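Local coordinates for enterobactin synthetase component F-related protein (Vibrio cholerae serotype O1, PDB 4OXI) that probably activates glycine with ATP as an adenylation-domain ligase, and is captured here with glycyl-adenosine-5'-phosphate in its active site, at residues Y360-C365 with L417-K422; I232-S237 with Q423-Y428; F266-H271 with C365-T370. All blocks are in the same frame, centred on the assembly; numbering follows the deposited sequence.

Contact 1 (Y360-C365 with L417-K422); sequences YGPTEC and LLLSGK. With GAP (glycyl-adenosine-5'-phosphate), chain B.
Two side chains swung anti to their own backbone N, Tyr360 (chi1 157°) and Leu417 (chi1 -171°), approach from opposite directions until Leu417 CD2 lies 3.5 Å from Tyr360 CE2. The methyl comes in obliquely at the outer end of the ring and is also close to the phenol oxygen. Leu419 turns the other way, its CG beside its backbone N, and sends CD1 against the CG-CD side of the Pro362 pyrrolidine; at 3.5 Å from Pro362 CD this methyl is packed more tightly than usual. The same CD1 rests 3.9 Å from Cys365 CB, so one leucine methyl touches both Pro362 and Cys365. This is the YGPTE loop of the AMP-forming adenylation enzymes, following strand 356-360, and it is backed here by strand 416-419. Its far side holds the ligand: Thr363 N gives a hydrogen bond to phosphate oxygen O1A of glycyl-adenosine-5'-phosphate (3.1 Å, 159°), and Thr363 OG1 adds a second at 3.0 Å. Tyr360 CD1 runs 3.7 Å from adenine C5, while its hydroxyl is bonded to Asp452. No hydrogen bond joins the two segments, which implies that apolar packing backs one side of the loop, while Thr363 on the other side binds the phosphate.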
loop_
_atom_site.group_PDB
_atom_site.type_symbol
_atom_site.label_atom_id
_atom_site.label_comp_id
_atom_site.label_asym_id
_atom_site.label_seq_id
_atom_site.Cartn_x
_atom_site.Cartn_y
_atom_site.Cartn_z
ATOM N N TYR A 360 -9.889 -7.040 3.530
ATOM C CA TYR A 360 -10.409 -6.156 2.489
ATOM C C TYR A 360 -10.389 -4.691 2.919
ATOM O O TYR A 360 -10.700 -4.362 4.064
ATOM C CB TYR A 360 -11.845 -6.546 2.043
ATOM C CG TYR A 360 -12.586 -5.375 1.426
ATOM C CD1 TYR A 360 -12.548 -5.144 0.050
ATOM C CD2 TYR A 360 -13.287 -4.469 2.220
ATOM C CE1 TYR A 360 -13.197 -4.043 -0.511
ATOM C CE2 TYR A 360 -13.921 -3.364 1.671
ATOM C CZ TYR A 360 -13.882 -3.163 0.308
ATOM O OH TYR A 360 -14.526 -2.065 -0.235
ATOM N N GLY A 361 -10.067 -3.816 1.969
ATOM C CA GLY A 361 -10.212 -2.388 2.158
ATOM C C GLY A 361 -9.421 -1.609 1.119
ATOM O O GLY A 361 -8.459 -2.131 0.535
ATOM N N PRO A 362 -9.839 -0.363 0.863
ATOM C CA PRO A 362 -9.134 0.526 -0.059
ATOM C C PRO A 362 -8.163 1.418 0.707
ATOM O O PRO A 362 -8.296 1.584 1.930
ATOM C CB PRO A 362 -10.268 1.366 -0.645
ATOM C CG PRO A 362 -11.228 1.508 0.507
ATOM C CD PRO A 362 -11.132 0.203 1.292
ATOM N N THR A 363 -7.202 1.987 -0.009
ATOM C CA THR A 363 -6.229 2.880 0.591
ATOM C C THR A 363 -6.940 4.033 1.281
ATOM O O THR A 363 -6.479 4.528 2.318
ATOM C CB THR A 363 -5.261 3.397 -0.487
ATOM O OG1 THR A 363 -4.606 2.270 -1.095
ATOM C CG2 THR A 363 -4.208 4.352 0.107
ATOM N N GLU A 364 -8.077 4.440 0.718
ATOM C CA GLU A 364 -8.872 5.553 1.256
ATOM C C GLU A 364 -9.384 5.294 2.682
ATOM O O GLU A 364 -9.765 6.228 3.398
ATOM C CB GLU A 364 -10.053 5.855 0.325
ATOM C CG GLU A 364 -9.670 6.589 -0.976
ATOM C CD GLU A 364 -9.244 5.648 -2.120
ATOM O OE1 GLU A 364 -8.938 4.461 -1.852
ATOM O OE2 GLU A 364 -9.232 6.092 -3.302
ATOM N N CYS A 365 -9.407 4.030 3.095
ATOM C CA CYS A 365 -9.876 3.700 4.431
ATOM C C CYS A 365 -8.801 2.974 5.249
ATOM O O CYS A 365 -9.126 2.106 6.061
ATOM C CB CYS A 365 -11.167 2.869 4.386
ATOM S SG CYS A 365 -12.203 3.042 5.898
ATOM N N LEU A 417 -20.743 -1.108 -1.451
ATOM C CA LEU A 417 -20.278 -0.999 -0.071
ATOM C C LEU A 417 -19.855 0.427 0.251
ATOM O O LEU A 417 -19.119 1.046 -0.522
ATOM C CB LEU A 417 -19.095 -1.944 0.149
ATOM C CG LEU A 417 -18.598 -2.136 1.577
ATOM C CD1 LEU A 417 -19.714 -2.684 2.422
ATOM C CD2 LEU A 417 -17.396 -3.087 1.610
ATOM N N LEU A 418 -20.317 0.942 1.392
ATOM C CA LEU A 418 -19.948 2.272 1.844
ATOM C C LEU A 418 -19.131 2.132 3.119
ATOM O O LEU A 418 -19.424 1.279 3.955
ATOM C CB LEU A 418 -21.190 3.111 2.140
ATOM C CG LEU A 418 -22.195 3.334 1.014
ATOM C CD1 LEU A 418 -23.325 4.229 1.487
ATOM C CD2 LEU A 418 -21.509 3.948 -0.178
ATOM N N LEU A 419 -18.106 2.968 3.267
ATOM C CA LEU A 419 -17.215 2.865 4.415
ATOM C C LEU A 419 -17.282 4.138 5.250
ATOM O O LEU A 419 -17.479 5.238 4.718
ATOM C CB LEU A 419 -15.775 2.622 3.941
ATOM C CG LEU A 419 -15.621 1.484 2.932
ATOM C CD1 LEU A 419 -14.208 1.448 2.401
ATOM C CD2 LEU A 419 -15.976 0.148 3.569
ATOM N N SER A 420 -17.109 3.993 6.556
ATOM C CA SER A 420 -17.016 5.151 7.431
ATOM C C SER A 420 -16.220 4.772 8.668
ATOM O O SER A 420 -15.818 3.621 8.825
ATOM C CB SER A 420 -18.407 5.610 7.854
ATOM O OG SER A 420 -19.033 4.595 8.619
ATOM N N GLY A 421 -15.990 5.735 9.554
ATOM C CA GLY A 421 -15.344 5.407 10.808
ATOM C C GLY A 421 -13.981 6.047 10.935
ATOM O O GLY A 421 -13.594 6.900 10.120
ATOM N N LYS A 422 -13.247 5.615 11.958
ATOM C CA LYS A 422 -11.959 6.209 12.305
ATOM C C LYS A 422 -10.832 5.947 11.301
ATOM O O LYS A 422 -9.841 6.674 11.299
ATOM C CB LYS A 422 -11.533 5.763 13.712
ATOM C CG LYS A 422 -12.180 6.570 14.845
ATOM C CD LYS A 422 -12.090 5.841 16.186
ATOM C CE LYS A 422 -13.019 4.633 16.207
ATOM N NZ LYS A 422 -12.612 3.593 17.203
HETATM N N GAP B . -5.335 -1.391 1.025
HETATM C CA GAP B . -5.286 -2.718 0.345
HETATM C C GAP B . -5.532 -2.473 -1.132
HETATM O O GAP B . -5.520 -3.366 -1.959
HETATM P PA GAP B . -6.033 -0.535 -3.016
HETATM O O1A GAP B . -6.598 0.842 -2.771
HETATM O O2A GAP B . -4.780 -0.720 -3.855
HETATM O O3A GAP B . -5.801 -1.105 -1.536
HETATM C "C5'" GAP B . -8.548 -1.274 -3.087
HETATM O "O5'" GAP B . -7.234 -1.410 -3.631
HETATM C "C4'" GAP B . -9.498 -2.150 -3.879
HETATM O "O4'" GAP B . -8.960 -3.471 -3.969
HETATM C "C3'" GAP B . -10.831 -2.355 -3.195
HETATM O "O3'" GAP B . -11.721 -1.273 -3.466
HETATM C "C2'" GAP B . -11.290 -3.675 -3.789
HETATM O "O2'" GAP B . -11.766 -3.482 -5.112
HETATM C "C1'" GAP B . -10.008 -4.439 -3.995
HETATM N N9 GAP B . -9.812 -5.379 -2.868
HETATM C C8 GAP B . -9.051 -5.152 -1.781
HETATM N N7 GAP B . -9.066 -6.218 -0.942
HETATM C C5 GAP B . -9.870 -7.150 -1.498
HETATM C C6 GAP B . -10.336 -8.502 -1.126
HETATM N N6 GAP B . -9.913 -9.093 0.024
HETATM N N1 GAP B . -11.176 -9.128 -1.984
HETATM C C2 GAP B . -11.592 -8.554 -3.137
HETATM N N3 GAP B . -11.204 -7.325 -3.530
HETATM C C4 GAP B . -10.356 -6.592 -2.768
#

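Contact 2 (I232-S237 with Q423-Y428); sequences IAVSYS and QLVKGY
Ile232 and Val425 form the apolar, close-packed part of this contact, crossing at about a right angle with Ile232 CG2 3.8 Å from Val425 CG1. That one valine methyl, set beside its own backbone N (chi1 -59°), also reaches Val234 CG2 at 4.0 Å and lies 3.5 Å from the carbonyl oxygen Ala233 O. The other branch of Ile232 serves Tyr428: the two side chains run alongside each other, pointing the same way, and Ile232 CG1 meets the ring at its edge, 3.8 Å from Tyr428 CD1. Beyond the ring, the Tyr428 hydroxyl is hydrogen-bonded to Glu364. Between Ala233 and the backbone of Lys426 and Gly427, water takes over, and two molecules bridge the chains. One accepts from Ala233 N and donates to Gly427 O at 2.6 Å; the other donates to Ala233 O at 2.8 Å and accepts from Lys426 N. The outward edge of strand 230-235, whose other edge pairs with strand 216-222, is thus joined to the loop before helix 432-438 without a direct hydrogen bond. The chemistry implies a join of two kinds: direct contact is made mainly by methyls and a ring edge, while two waters carry the polar link, bonding both Ala233 N and Ala233 O.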
loop_
_atom_site.group_PDB
_atom_site.type_symbol
_atom_site.label_atom_id
_atom_site.label_comp_id
_atom_site.label_asym_id
_atom_site.label_seq_id
_atom_site.Cartn_x
_atom_site.Cartn_y
_atom_site.Cartn_z
ATOM N N ILE A 232 -3.784 10.522 -1.234
ATOM C CA ILE A 232 -4.535 10.104 -0.071
ATOM C C ILE A 232 -3.647 10.269 1.147
ATOM O O ILE A 232 -2.643 9.559 1.302
ATOM C CB ILE A 232 -4.931 8.639 -0.220
ATOM C CG1 ILE A 232 -5.889 8.477 -1.404
ATOM C CG2 ILE A 232 -5.559 8.113 1.049
ATOM C CD1 ILE A 232 -6.066 7.033 -1.830
ATOM N N ALA A 233 -4.004 11.226 1.995
ATOM C CA ALA A 233 -3.245 11.502 3.193
ATOM C C ALA A 233 -3.917 10.799 4.373
ATOM O O ALA A 233 -5.075 11.067 4.676
ATOM C CB ALA A 233 -3.162 13.002 3.428
ATOM N N VAL A 234 -3.178 9.905 5.026
ATOM C CA VAL A 234 -3.686 9.086 6.110
ATOM C C VAL A 234 -3.170 9.646 7.440
ATOM O O VAL A 234 -1.966 9.850 7.614
ATOM C CB VAL A 234 -3.220 7.624 5.936
ATOM C CG1 VAL A 234 -3.590 6.777 7.155
ATOM C CG2 VAL A 234 -3.813 7.028 4.666
ATOM N N SER A 235 -4.076 9.912 8.374
ATOM C CA SER A 235 -3.697 10.584 9.625
ATOM C C SER A 235 -3.132 9.602 10.627
ATOM O O SER A 235 -3.257 8.392 10.454
ATOM C CB SER A 235 -4.917 11.235 10.262
ATOM O OG SER A 235 -5.775 10.217 10.728
ATOM N N TYR A 236 -2.517 10.114 11.688
ATOM C CA TYR A 236 -2.089 9.237 12.774
ATOM C C TYR A 236 -3.258 8.486 13.394
ATOM O O TYR A 236 -3.133 7.293 13.680
ATOM C CB TYR A 236 -1.264 9.991 13.830
ATOM C CG TYR A 236 0.165 10.190 13.375
ATOM C CD1 TYR A 236 1.126 9.214 13.610
ATOM C CD2 TYR A 236 0.541 11.330 12.674
ATOM C CE1 TYR A 236 2.434 9.373 13.188
ATOM C CE2 TYR A 236 1.844 11.504 12.246
ATOM C CZ TYR A 236 2.788 10.514 12.509
ATOM O OH TYR A 236 4.090 10.668 12.085
ATOM N N SER A 237 -4.399 9.146 13.586
ATOM C CA SER A 237 -5.529 8.422 14.191
ATOM C C SER A 237 -6.095 7.360 13.240
ATOM O O SER A 237 -6.486 6.293 13.696
ATOM C CB SER A 237 -6.632 9.354 14.708
ATOM O OG SER A 237 -7.204 10.096 13.653
ATOM N N GLN A 423 -10.980 4.943 10.436
ATOM C CA GLN A 423 -9.947 4.666 9.425
ATOM C C GLN A 423 -10.148 5.429 8.118
ATOM O O GLN A 423 -9.276 5.429 7.258
ATOM C CB GLN A 423 -9.862 3.163 9.125
ATOM C CG GLN A 423 -9.234 2.361 10.246
ATOM C CD GLN A 423 -9.336 0.892 10.006
ATOM O OE1 GLN A 423 -9.630 0.132 10.919
ATOM N NE2 GLN A 423 -9.087 0.468 8.769
ATOM N N LEU A 424 -11.299 6.071 7.964
ATOM C CA LEU A 424 -11.593 6.779 6.725
ATOM C C LEU A 424 -10.833 8.099 6.671
ATOM O O LEU A 424 -10.824 8.843 7.652
ATOM C CB LEU A 424 -13.093 7.042 6.606
ATOM C CG LEU A 424 -13.495 7.683 5.274
ATOM C CD1 LEU A 424 -13.152 6.749 4.150
ATOM C CD2 LEU A 424 -14.980 8.053 5.240
ATOM N N VAL A 425 -10.179 8.384 5.539
ATOM C CA VAL A 425 -9.503 9.679 5.343
ATOM C C VAL A 425 -10.529 10.804 5.101
ATOM O O VAL A 425 -11.691 10.528 4.803
ATOM C CB VAL A 425 -8.523 9.637 4.141
ATOM C CG1 VAL A 425 -7.440 8.559 4.344
ATOM C CG2 VAL A 425 -9.276 9.375 2.860
ATOM N N LYS A 426 -10.096 12.058 5.199
ATOM C CA LYS A 426 -10.992 13.207 5.055
ATOM C C LYS A 426 -11.533 13.355 3.646
ATOM O O LYS A 426 -12.592 13.942 3.440
ATOM C CB LYS A 426 -10.263 14.511 5.397
ATOM C CG LYS A 426 -9.711 14.603 6.811
ATOM C CD LYS A 426 -10.826 14.636 7.834
ATOM C CE LYS A 426 -10.272 14.702 9.259
ATOM N NZ LYS A 426 -11.354 14.467 10.267
ATOM N N GLY A 427 -10.787 12.842 2.679
ATOM C CA GLY A 427 -11.082 13.053 1.270
ATOM C C GLY A 427 -9.752 12.977 0.551
ATOM O O GLY A 427 -8.746 12.578 1.144
ATOM N N TYR A 428 -9.727 13.346 -0.718
ATOM C CA TYR A 428 -8.471 13.359 -1.451
ATOM C C TYR A 428 -7.769 14.693 -1.206
ATOM O O TYR A 428 -8.416 15.725 -1.022
ATOM C CB TYR A 428 -8.718 13.120 -2.942
ATOM C CG TYR A 428 -9.336 11.762 -3.240
ATOM C CD1 TYR A 428 -8.573 10.597 -3.170
ATOM C CD2 TYR A 428 -10.676 11.638 -3.582
ATOM C CE1 TYR A 428 -9.128 9.345 -3.436
ATOM C CE2 TYR A 428 -11.238 10.389 -3.859
ATOM C CZ TYR A 428 -10.454 9.249 -3.777
ATOM O OH TYR A 428 -10.993 8.006 -4.035
HETATM O O HOH W 1 -6.240 12.981 1.723
HETATM O O HOH W 2 -7.192 12.772 5.296
#

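Contact 3 (F266-H271 with C365-T370); sequences FDLSVH and CTIAVT. With GAP (glycyl-adenosine-5'-phosphate), chain B.
Asp267 and Ile367 bring their backbones to 5.7 Å between CA atoms, where segment 266-271, leading into helix 268-279, meets an irregular loop in which Ile367 itself has a positive phi of 75°. The carboxylate of Asp267 is shared between protein and ligand. Its OD2 accepts a weak, bent hydrogen bond from Ile367 N (3.0 Å, 124°), and OD1 takes the amino group of the glycyl moiety, with GAP N 2.7 Å away. Ile367 O accepts from that same amino nitrogen, so the two segments grip it from an acid and a carbonyl. An aspartate that meets the substrate's α-amino group is the familiar feature of amino-acid-activating adenylation domains, and these segments supply the part of the pocket that receives the glycyl amino group. Leu268 CD2 lies 3.9 Å from GAP CA, and the edge of the Phe266 ring is turned to GAP O, while Leu268 CG sits over one face of that ring, offset toward its rim. The Ile367 side chain, extended at chi2, reaches over the first helical turn. Its CD1 lies 3.9 Å from Val270 CG1 and 3.8 Å from His271 N, while CG2 approaches His271 CB; the imidazole turns away to Tyr242, which bonds its ND1.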
loop_
_atom_site.group_PDB
_atom_site.type_symbol
_atom_site.label_atom_id
_atom_site.label_comp_id
_atom_site.label_asym_id
_atom_site.label_seq_id
_atom_site.Cartn_x
_atom_site.Cartn_y
_atom_site.Cartn_z
ATOM N N PHE A 266 2.648 1.014 -1.593
ATOM C CA PHE A 266 1.384 0.267 -1.426
ATOM C C PHE A 266 1.148 0.180 0.082
ATOM O O PHE A 266 2.086 -0.144 0.834
ATOM C CB PHE A 266 1.545 -1.148 -2.011
ATOM C CG PHE A 266 0.254 -1.922 -2.157
ATOM C CD1 PHE A 266 -0.988 -1.292 -2.065
ATOM C CD2 PHE A 266 0.283 -3.297 -2.387
ATOM C CE1 PHE A 266 -2.182 -2.015 -2.199
ATOM C CE2 PHE A 266 -0.907 -4.032 -2.526
ATOM C CZ PHE A 266 -2.138 -3.386 -2.433
ATOM N N ASP A 267 -0.071 0.474 0.543
ATOM C CA ASP A 267 -0.276 0.563 1.989
ATOM C C ASP A 267 -0.166 -0.763 2.765
ATOM O O ASP A 267 -0.082 -0.747 3.989
ATOM C CB ASP A 267 -1.529 1.373 2.372
ATOM C CG ASP A 267 -2.832 0.665 2.029
ATOM O OD1 ASP A 267 -2.804 -0.486 1.525
ATOM O OD2 ASP A 267 -3.904 1.267 2.290
ATOM N N LEU A 268 -0.133 -1.896 2.065
ATOM C CA LEU A 268 0.182 -3.171 2.725
ATOM C C LEU A 268 1.535 -3.119 3.422
ATOM O O LEU A 268 1.744 -3.811 4.425
ATOM C CB LEU A 268 0.168 -4.335 1.739
ATOM C CG LEU A 268 -1.171 -4.656 1.055
ATOM C CD1 LEU A 268 -1.104 -6.034 0.405
ATOM C CD2 LEU A 268 -2.329 -4.595 2.043
ATOM N N SER A 269 2.452 -2.294 2.920
ATOM C CA SER A 269 3.770 -2.219 3.530
ATOM C C SER A 269 3.671 -1.504 4.867
ATOM O O SER A 269 4.433 -1.785 5.784
ATOM C CB SER A 269 4.762 -1.490 2.632
ATOM O OG SER A 269 4.374 -0.137 2.471
ATOM N N VAL A 270 2.725 -0.583 4.974
ATOM C CA VAL A 270 2.480 0.110 6.231
ATOM C C VAL A 270 2.030 -0.870 7.300
ATOM O O VAL A 270 2.468 -0.812 8.446
ATOM C CB VAL A 270 1.400 1.178 6.063
ATOM C CG1 VAL A 270 1.084 1.828 7.413
ATOM C CG2 VAL A 270 1.865 2.210 5.045
ATOM N N HIS A 271 1.158 -1.787 6.919
ATOM C CA HIS A 271 0.768 -2.862 7.826
ATOM C C HIS A 271 2.009 -3.652 8.286
ATOM O O HIS A 271 2.251 -3.777 9.491
ATOM C CB HIS A 271 -0.258 -3.751 7.131
ATOM C CG HIS A 271 -0.456 -5.088 7.773
ATOM N ND1 HIS A 271 -1.643 -5.457 8.367
ATOM C CD2 HIS A 271 0.363 -6.162 7.871
ATOM C CE1 HIS A 271 -1.541 -6.692 8.819
ATOM N NE2 HIS A 271 -0.338 -7.147 8.526
ATOM N N CYS A 365 -9.407 4.030 3.095
ATOM C CA CYS A 365 -9.876 3.700 4.431
ATOM C C CYS A 365 -8.801 2.974 5.249
ATOM O O CYS A 365 -9.126 2.106 6.061
ATOM C CB CYS A 365 -11.167 2.869 4.386
ATOM S SG CYS A 365 -12.203 3.042 5.898
ATOM N N THR A 366 -7.539 3.340 5.026
ATOM C CA THR A 366 -6.404 2.861 5.824
ATOM C C THR A 366 -6.244 1.341 5.807
ATOM O O THR A 366 -6.596 0.653 6.772
ATOM C CB THR A 366 -6.468 3.398 7.276
ATOM O OG1 THR A 366 -6.670 4.813 7.231
ATOM C CG2 THR A 366 -5.162 3.125 8.029
ATOM N N ILE A 367 -5.699 0.839 4.699
ATOM C CA ILE A 367 -5.238 -0.552 4.548
ATOM C C ILE A 367 -6.346 -1.608 4.391
ATOM O O ILE A 367 -6.641 -2.041 3.273
ATOM C CB ILE A 367 -4.260 -0.945 5.657
ATOM C CG1 ILE A 367 -3.224 0.169 5.875
ATOM C CG2 ILE A 367 -3.590 -2.273 5.324
ATOM C CD1 ILE A 367 -2.270 -0.105 7.055
ATOM N N ALA A 368 -6.955 -2.034 5.494
ATOM C CA ALA A 368 -8.069 -2.973 5.411
ATOM C C ALA A 368 -9.127 -2.581 6.418
ATOM O O ALA A 368 -8.793 -2.103 7.508
ATOM C CB ALA A 368 -7.592 -4.410 5.673
ATOM N N VAL A 369 -10.394 -2.819 6.086
ATOM C CA VAL A 369 -11.479 -2.454 6.992
ATOM C C VAL A 369 -12.324 -3.662 7.405
ATOM O O VAL A 369 -13.037 -3.616 8.409
ATOM C CB VAL A 369 -12.365 -1.317 6.399
ATOM C CG1 VAL A 369 -13.143 -1.811 5.206
ATOM C CG2 VAL A 369 -13.298 -0.744 7.450
ATOM N N THR A 370 -12.241 -4.749 6.642
ATOM C CA THR A 370 -12.868 -5.992 7.058
ATOM C C THR A 370 -11.890 -7.141 6.958
ATOM O O THR A 370 -10.832 -7.028 6.320
ATOM C CB THR A 370 -14.081 -6.363 6.190
ATOM O OG1 THR A 370 -13.619 -6.812 4.908
ATOM C CG2 THR A 370 -15.040 -5.172 6.023
HETATM N N GAP B . -5.335 -1.391 1.025
HETATM C CA GAP B . -5.286 -2.718 0.345
HETATM C C GAP B . -5.532 -2.473 -1.132
HETATM O O GAP B . -5.520 -3.366 -1.959
HETATM P PA GAP B . -6.033 -0.535 -3.016
HETATM O O1A GAP B . -6.598 0.842 -2.771
HETATM O O2A GAP B . -4.780 -0.720 -3.855
HETATM O O3A GAP B . -5.801 -1.105 -1.536
HETATM C "C5'" GAP B . -8.548 -1.274 -3.087
HETATM O "O5'" GAP B . -7.234 -1.410 -3.631
HETATM C "C4'" GAP B . -9.498 -2.150 -3.879
HETATM O "O4'" GAP B . -8.960 -3.471 -3.969
HETATM C "C3'" GAP B . -10.831 -2.355 -3.195
HETATM O "O3'" GAP B . -11.721 -1.273 -3.466
HETATM C "C2'" GAP B . -11.290 -3.675 -3.789
HETATM O "O2'" GAP B . -11.766 -3.482 -5.112
HETATM C "C1'" GAP B . -10.008 -4.439 -3.995
HETATM N N9 GAP B . -9.812 -5.379 -2.868
HETATM C C8 GAP B . -9.051 -5.152 -1.781
HETATM N N7 GAP B . -9.066 -6.218 -0.942
HETATM C C5 GAP B . -9.870 -7.150 -1.498
HETATM C C6 GAP B . -10.336 -8.502 -1.126
HETATM N N6 GAP B . -9.913 -9.093 0.024
HETATM N N1 GAP B . -11.176 -9.128 -1.984
HETATM C C2 GAP B . -11.592 -8.554 -3.137
HETATM N N3 GAP B . -11.204 -7.325 -3.530
HETATM C C4 GAP B . -10.356 -6.592 -2.768
#

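How the contacts relate
Contacts 1 and 3 share Cys365, so residues 360-370 form one continuous run, joining strand 356-360 to strand 370-373, and both contacts touch glycyl-adenosine-5'-phosphate. Their centres are 10 Å apart, as are those of contacts 1 and 2; contacts 2 and 3 are 12 Å apart. Along the chain, 232-237 comes first, then 266-271, the 360-370 run and finally 417-428, whose two halves serve contacts 1 and 2. Glu364 of contact 1 ties into contact 2 through Tyr428 OH and Val425 N, and Gln423 of contact 2 reaches Thr366 and Ala368 of contact 3. The ligand-binding loop thus packs against all three: 266-271, 232-237 and 417-428.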